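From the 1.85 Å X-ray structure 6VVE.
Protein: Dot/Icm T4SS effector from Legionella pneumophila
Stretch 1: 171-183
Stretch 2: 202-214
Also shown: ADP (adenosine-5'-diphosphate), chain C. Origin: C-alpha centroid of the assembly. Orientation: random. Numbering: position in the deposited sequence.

Stretch 1 (171-183) ELNDAGYWHPDLA
Stretch 2, residues 202-214: KTIDLDGGFRYDK

A short antiparallel contact can satisfy only a few backbone groups directly, and the 171-183 and 202-214 stretches of this Legionella effector illustrate how side chains and water take up some of the others. Stretch 1 enters as the end of a helix, which closes in a Schellman motif at Gly176 (phi/psi 93/8). There Tyr177 N donates to Leu172 O (3.3 Å) and Gly176 N to Asn173 O (2.9 Å), so Leu172 O and Asn173 O are both paired at the helix end. A side chain at these Gly176 angles would be jammed against the preceding carbonyl oxygen, which by itself calls for glycine.

Beyond this glycine the chain extends, and Trp178 (-151/160) lies antiparallel to Arg211 (-80/157), their CA atoms 5.2 Å apart. This is a hydrogen-bonded pair in which each residue uses both backbone groups: Trp178 N donates to Arg211 O at 3.0 Å, and Arg211 N to Trp178 O at 2.8 Å. Arg211 O also receives a CA-H...O contact from Tyr177 CA (3.2 Å). On the N-terminal side of Trp178, a water continues the link, donating to Gly176 O (2.6 Å) and accepting from Asp213 N (2.8 Å). Gly176 O meets Tyr212 CA as well, at 3.5 Å. Tyr177 O accepts from Asn173 ND2, in its own stretch, at 2.9 Å, with Asn173 in an m rotamer.

Side chains reinforce the pairing. Trp178 (chi1 p, chi2 94°) and Arg211 (chi1 m, then t, t) share one face of the sheet, and Arg211 CB sits over the indole, 3.5 Å from the centroid of its five-membered ring. The extended arginine continues past Pro180, bringing Arg211 NE to 3.4 Å from Pro180 CB; Arg211 NH2 lies 3.2 Å from Pro180 O, but the angle is too poor for a hydrogen bond. Phe210 (chi1 m) receives Leu172 CD2 over its ring, 3.7 Å from the centroid.

Farther along, His179 reaches across with a t chi1 and chi2 of -56°, although its CA-to-CB bond points away from stretch 2. Both ring nitrogens are engaged: His179 ND1 accepts from Asp181 N (3.0 Å), while His179 NE2 donates to Ile204 O (2.8 Å), which lies near the ring plane. Thr203 OG1, with chi1 t, is 3.0 Å from the same His179 NE2. Leu206 CD2 covers one face of the His179 imidazole, 3.5 Å from its centroid, and also packs against Pro180 CD at 3.7 Å. Leu206 begins a type I turn closed by Gly209 N donating to Leu206 O (2.8 Å); Gly209 has positive phi (75/178).

Proximity alone does not make a bond. Asp181 OD2 and Asp205 OD2, on t rotamers whose CA-to-CB bonds point toward the opposing stretch, approach to 3.2 Å as like charges. Asp205 (66/42) has OD2 hydrogen-bonded elsewhere in the structure, and Asp205 OD2 lies 3.3 Å from O1B of ADP.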

# COMPACT_ATOMS: atom_id res chain seq x y z
N GLU A 171 0.76 10.12 -0.50
CA GLU A 171 0.84 10.19 -1.96
C GLU A 171 -0.10 9.17 -2.58
O GLU A 171 -0.77 9.45 -3.58
CB GLU A 171 2.29 9.95 -2.40
CG GLU A 171 2.67 10.61 -3.71
CD GLU A 171 4.17 10.60 -3.96
OE1 GLU A 171 4.92 10.20 -3.04
OE2 GLU A 171 4.59 10.99 -5.07
N LEU A 172 -0.18 7.98 -1.99
CA LEU A 172 -1.13 6.97 -2.45
C LEU A 172 -2.57 7.45 -2.26
O LEU A 172 -3.38 7.42 -3.19
CB LEU A 172 -0.89 5.67 -1.70
CG LEU A 172 -1.63 4.43 -2.19
CD1 LEU A 172 -1.00 3.92 -3.48
CD2 LEU A 172 -1.64 3.35 -1.12
N ASN A 173 -2.89 7.92 -1.05
CA ASN A 173 -4.25 8.36 -0.76
C ASN A 173 -4.64 9.55 -1.65
O ASN A 173 -5.78 9.62 -2.13
CB ASN A 173 -4.39 8.75 0.71
CG ASN A 173 -4.08 7.59 1.66
OD1 ASN A 173 -3.72 7.81 2.82
ND2 ASN A 173 -4.23 6.36 1.18
N ASP A 174 -3.71 10.49 -1.87
CA ASP A 174 -4.02 11.65 -2.70
C ASP A 174 -4.48 11.24 -4.09
O ASP A 174 -5.24 11.99 -4.73
CB ASP A 174 -2.81 12.58 -2.80
CG ASP A 174 -2.53 13.32 -1.51
OD1 ASP A 174 -3.38 13.27 -0.60
OD2 ASP A 174 -1.46 13.95 -1.40
N ALA A 175 -4.05 10.08 -4.57
CA ALA A 175 -4.41 9.58 -5.89
C ALA A 175 -5.66 8.71 -5.90
O ALA A 175 -6.06 8.21 -6.97
CB ALA A 175 -3.22 8.78 -6.47
N GLY A 176 -6.31 8.53 -4.75
CA GLY A 176 -7.52 7.74 -4.68
C GLY A 176 -7.35 6.28 -4.34
O GLY A 176 -8.33 5.53 -4.43
N TYR A 177 -6.15 5.84 -3.96
CA TYR A 177 -5.90 4.49 -3.51
C TYR A 177 -5.70 4.48 -1.99
O TYR A 177 -5.18 5.44 -1.42
CB TYR A 177 -4.66 3.90 -4.17
CG TYR A 177 -4.71 3.79 -5.69
CD1 TYR A 177 -5.38 2.75 -6.30
CD2 TYR A 177 -4.07 4.72 -6.49
CE1 TYR A 177 -5.42 2.64 -7.68
CE2 TYR A 177 -4.09 4.62 -7.87
CZ TYR A 177 -4.78 3.58 -8.46
OH TYR A 177 -4.82 3.47 -9.84
N TRP A 178 -6.11 3.39 -1.34
CA TRP A 178 -5.84 3.26 0.08
C TRP A 178 -5.69 1.79 0.47
O TRP A 178 -6.14 0.87 -0.23
CB TRP A 178 -6.92 3.95 0.92
CG TRP A 178 -8.32 3.42 0.80
CD1 TRP A 178 -8.92 2.49 1.60
CD2 TRP A 178 -9.33 3.83 -0.14
NE1 TRP A 178 -10.22 2.28 1.21
CE2 TRP A 178 -10.49 3.09 0.14
CE3 TRP A 178 -9.35 4.75 -1.20
CZ2 TRP A 178 -11.66 3.23 -0.61
CZ3 TRP A 178 -10.51 4.89 -1.93
CH2 TRP A 178 -11.65 4.14 -1.64
N HIS A 179 -5.05 1.58 1.63
CA HIS A 179 -4.81 0.23 2.14
C HIS A 179 -6.12 -0.37 2.63
O HIS A 179 -6.87 0.30 3.34
CB HIS A 179 -3.79 0.31 3.28
CG HIS A 179 -3.13 -1.00 3.60
ND1 HIS A 179 -3.85 -2.13 3.93
CD2 HIS A 179 -1.83 -1.34 3.67
CE1 HIS A 179 -3.01 -3.12 4.17
NE2 HIS A 179 -1.77 -2.67 4.01
N PRO A 180 -6.42 -1.63 2.28
CA PRO A 180 -7.71 -2.21 2.71
C PRO A 180 -7.78 -2.58 4.19
O PRO A 180 -8.89 -2.78 4.71
CB PRO A 180 -7.85 -3.47 1.83
CG PRO A 180 -6.40 -3.85 1.51
CD PRO A 180 -5.65 -2.54 1.41
N ASP A 181 -6.64 -2.68 4.88
CA ASP A 181 -6.64 -3.07 6.29
C ASP A 181 -5.40 -2.47 6.96
O ASP A 181 -4.42 -3.15 7.28
CB ASP A 181 -6.66 -4.60 6.45
CG ASP A 181 -6.70 -5.03 7.92
OD1 ASP A 181 -7.05 -4.19 8.79
OD2 ASP A 181 -6.37 -6.20 8.21
N LEU A 182 -5.44 -1.16 7.19
CA LEU A 182 -4.37 -0.49 7.93
C LEU A 182 -4.98 0.51 8.90
O LEU A 182 -4.64 0.52 10.09
CB LEU A 182 -3.40 0.21 6.97
CG LEU A 182 -2.22 0.93 7.63
CD1 LEU A 182 -1.43 -0.02 8.53
CD2 LEU A 182 -1.30 1.53 6.56
N ALA A 183 -5.90 1.34 8.40
CA ALA A 183 -6.62 2.32 9.22
C ALA A 183 -7.96 2.57 8.52
O ALA A 183 -8.09 3.48 7.70
CB ALA A 183 -5.83 3.60 9.39
N LYS A 202 7.61 -0.63 5.94
CA LYS A 202 6.79 -1.12 4.85
C LYS A 202 5.44 -1.58 5.39
O LYS A 202 5.24 -1.74 6.60
CB LYS A 202 7.48 -2.28 4.13
CG LYS A 202 8.91 -1.99 3.68
CD LYS A 202 9.57 -3.26 3.12
CE LYS A 202 11.00 -3.00 2.68
NZ LYS A 202 11.07 -2.18 1.44
N THR A 203 4.49 -1.79 4.49
CA THR A 203 3.17 -2.28 4.85
C THR A 203 2.85 -3.52 4.03
O THR A 203 3.15 -3.58 2.83
CB THR A 203 2.09 -1.21 4.65
OG1 THR A 203 0.84 -1.71 5.18
CG2 THR A 203 1.91 -0.87 3.17
N ILE A 204 2.20 -4.49 4.68
CA ILE A 204 1.88 -5.77 4.06
C ILE A 204 0.38 -5.97 4.06
O ILE A 204 -0.39 -5.04 4.31
CB ILE A 204 2.60 -6.92 4.80
CG1 ILE A 204 2.23 -6.90 6.29
CG2 ILE A 204 4.10 -6.80 4.62
CD1 ILE A 204 2.74 -8.10 7.08
N ASP A 205 -0.06 -7.20 3.78
CA ASP A 205 -1.49 -7.55 3.73
C ASP A 205 -2.17 -6.83 2.58
O ASP A 205 -3.29 -6.33 2.72
CB ASP A 205 -2.18 -7.23 5.06
CG ASP A 205 -3.52 -7.93 5.20
OD1 ASP A 205 -3.76 -8.92 4.49
OD2 ASP A 205 -4.34 -7.49 6.04
N LEU A 206 -1.49 -6.78 1.42
CA LEU A 206 -2.02 -6.14 0.22
C LEU A 206 -2.35 -7.15 -0.88
O LEU A 206 -2.34 -6.78 -2.07
CB LEU A 206 -1.02 -5.10 -0.29
CG LEU A 206 -0.82 -3.84 0.55
CD1 LEU A 206 0.37 -3.04 0.04
CD2 LEU A 206 -2.07 -2.98 0.54
N ASP A 207 -2.63 -8.40 -0.53
CA ASP A 207 -2.82 -9.42 -1.55
C ASP A 207 -4.11 -9.22 -2.34
O ASP A 207 -4.31 -9.89 -3.35
CB ASP A 207 -2.82 -10.82 -0.92
CG ASP A 207 -3.73 -10.92 0.30
OD1 ASP A 207 -3.46 -10.23 1.32
OD2 ASP A 207 -4.71 -11.67 0.22
N GLY A 208 -4.99 -8.33 -1.91
CA GLY A 208 -6.11 -7.90 -2.71
C GLY A 208 -5.87 -6.63 -3.48
O GLY A 208 -6.80 -6.12 -4.12
N GLY A 209 -4.66 -6.09 -3.45
CA GLY A 209 -4.40 -4.79 -4.04
C GLY A 209 -4.95 -3.67 -3.17
O GLY A 209 -5.57 -3.88 -2.13
N PHE A 210 -4.71 -2.45 -3.63
CA PHE A 210 -5.25 -1.30 -2.92
C PHE A 210 -6.75 -1.15 -3.21
O PHE A 210 -7.26 -1.61 -4.23
CB PHE A 210 -4.53 -0.01 -3.33
CG PHE A 210 -3.08 -0.00 -2.99
CD1 PHE A 210 -2.66 0.04 -1.68
CD2 PHE A 210 -2.12 -0.01 -3.99
CE1 PHE A 210 -1.31 0.06 -1.36
CE2 PHE A 210 -0.78 0.00 -3.69
CZ PHE A 210 -0.38 0.04 -2.37
N ARG A 211 -7.44 -0.51 -2.28
CA ARG A 211 -8.81 -0.11 -2.52
C ARG A 211 -8.84 1.18 -3.33
O ARG A 211 -7.88 1.96 -3.35
CB ARG A 211 -9.57 0.09 -1.20
CG ARG A 211 -9.90 -1.21 -0.49
CD ARG A 211 -10.71 -0.93 0.77
NE ARG A 211 -10.96 -2.13 1.56
CZ ARG A 211 -11.53 -2.14 2.76
NH1 ARG A 211 -11.92 -1.00 3.32
NH2 ARG A 211 -11.72 -3.28 3.40
N TYR A 212 -9.96 1.39 -4.02
CA TYR A 212 -10.18 2.60 -4.80
C TYR A 212 -11.67 2.73 -5.04
O TYR A 212 -12.41 1.74 -4.99
CB TYR A 212 -9.41 2.56 -6.13
CG TYR A 212 -9.60 1.28 -6.91
CD1 TYR A 212 -10.63 1.15 -7.82
CD2 TYR A 212 -8.77 0.19 -6.71
CE1 TYR A 212 -10.81 -0.02 -8.53
CE2 TYR A 212 -8.95 -0.99 -7.40
CZ TYR A 212 -9.98 -1.09 -8.30
OH TYR A 212 -10.16 -2.26 -9.01
N ASP A 213 -12.11 3.96 -5.32
CA ASP A 213 -13.53 4.20 -5.52
C ASP A 213 -13.96 3.70 -6.89
O ASP A 213 -13.24 3.85 -7.89
CB ASP A 213 -13.85 5.68 -5.39
CG ASP A 213 -15.35 5.94 -5.37
OD1 ASP A 213 -16.01 5.53 -4.39
OD2 ASP A 213 -15.86 6.53 -6.34
N LYS A 214 -15.16 3.10 -6.95
CA LYS A 214 -15.72 2.56 -8.17
C LYS A 214 -16.96 3.32 -8.61
O LYS A 214 -17.75 2.79 -9.40
CB LYS A 214 -16.03 1.08 -8.00
CG LYS A 214 -14.82 0.20 -7.79
CD LYS A 214 -15.21 -1.26 -7.65
CE LYS A 214 -13.98 -2.17 -7.69
NZ LYS A 214 -13.06 -1.93 -6.55
PB ADP C . -3.13 -10.19 8.42
O1B ADP C . -3.22 -8.76 8.93
O2B ADP C . -2.66 -11.17 9.45
O3B ADP C . -4.34 -10.65 7.62
PA ADP C . -1.27 -11.43 6.67
O1A ADP C . -0.87 -11.02 5.27
O2A ADP C . -2.19 -12.60 6.86
O3A ADP C . -1.94 -10.12 7.33
O5' ADP C . 0.08 -11.69 7.48
C5' ADP C . 0.10 -12.42 8.69
C4' ADP C . 1.51 -12.47 9.22
O4' ADP C . 2.41 -13.12 8.30
C3' ADP C . 2.11 -11.07 9.50
O3' ADP C . 1.85 -10.59 10.79
C2' ADP C . 3.62 -11.30 9.26
O2' ADP C . 4.26 -11.64 10.48
C1' ADP C . 3.69 -12.48 8.27
N9 ADP C . 3.97 -11.92 6.93
C8 ADP C . 3.04 -11.53 6.04
N7 ADP C . 3.63 -11.06 4.91
C5 ADP C . 4.96 -11.15 5.09
C6 ADP C . 6.16 -10.82 4.29
N6 ADP C . 6.02 -10.30 3.06
N1 ADP C . 7.38 -11.06 4.83
C2 ADP C . 7.51 -11.58 6.08
N3 ADP C . 6.46 -11.90 6.85
C4 ADP C . 5.18 -11.72 6.42
O HOH W 1 -10.39 6.17 -5.80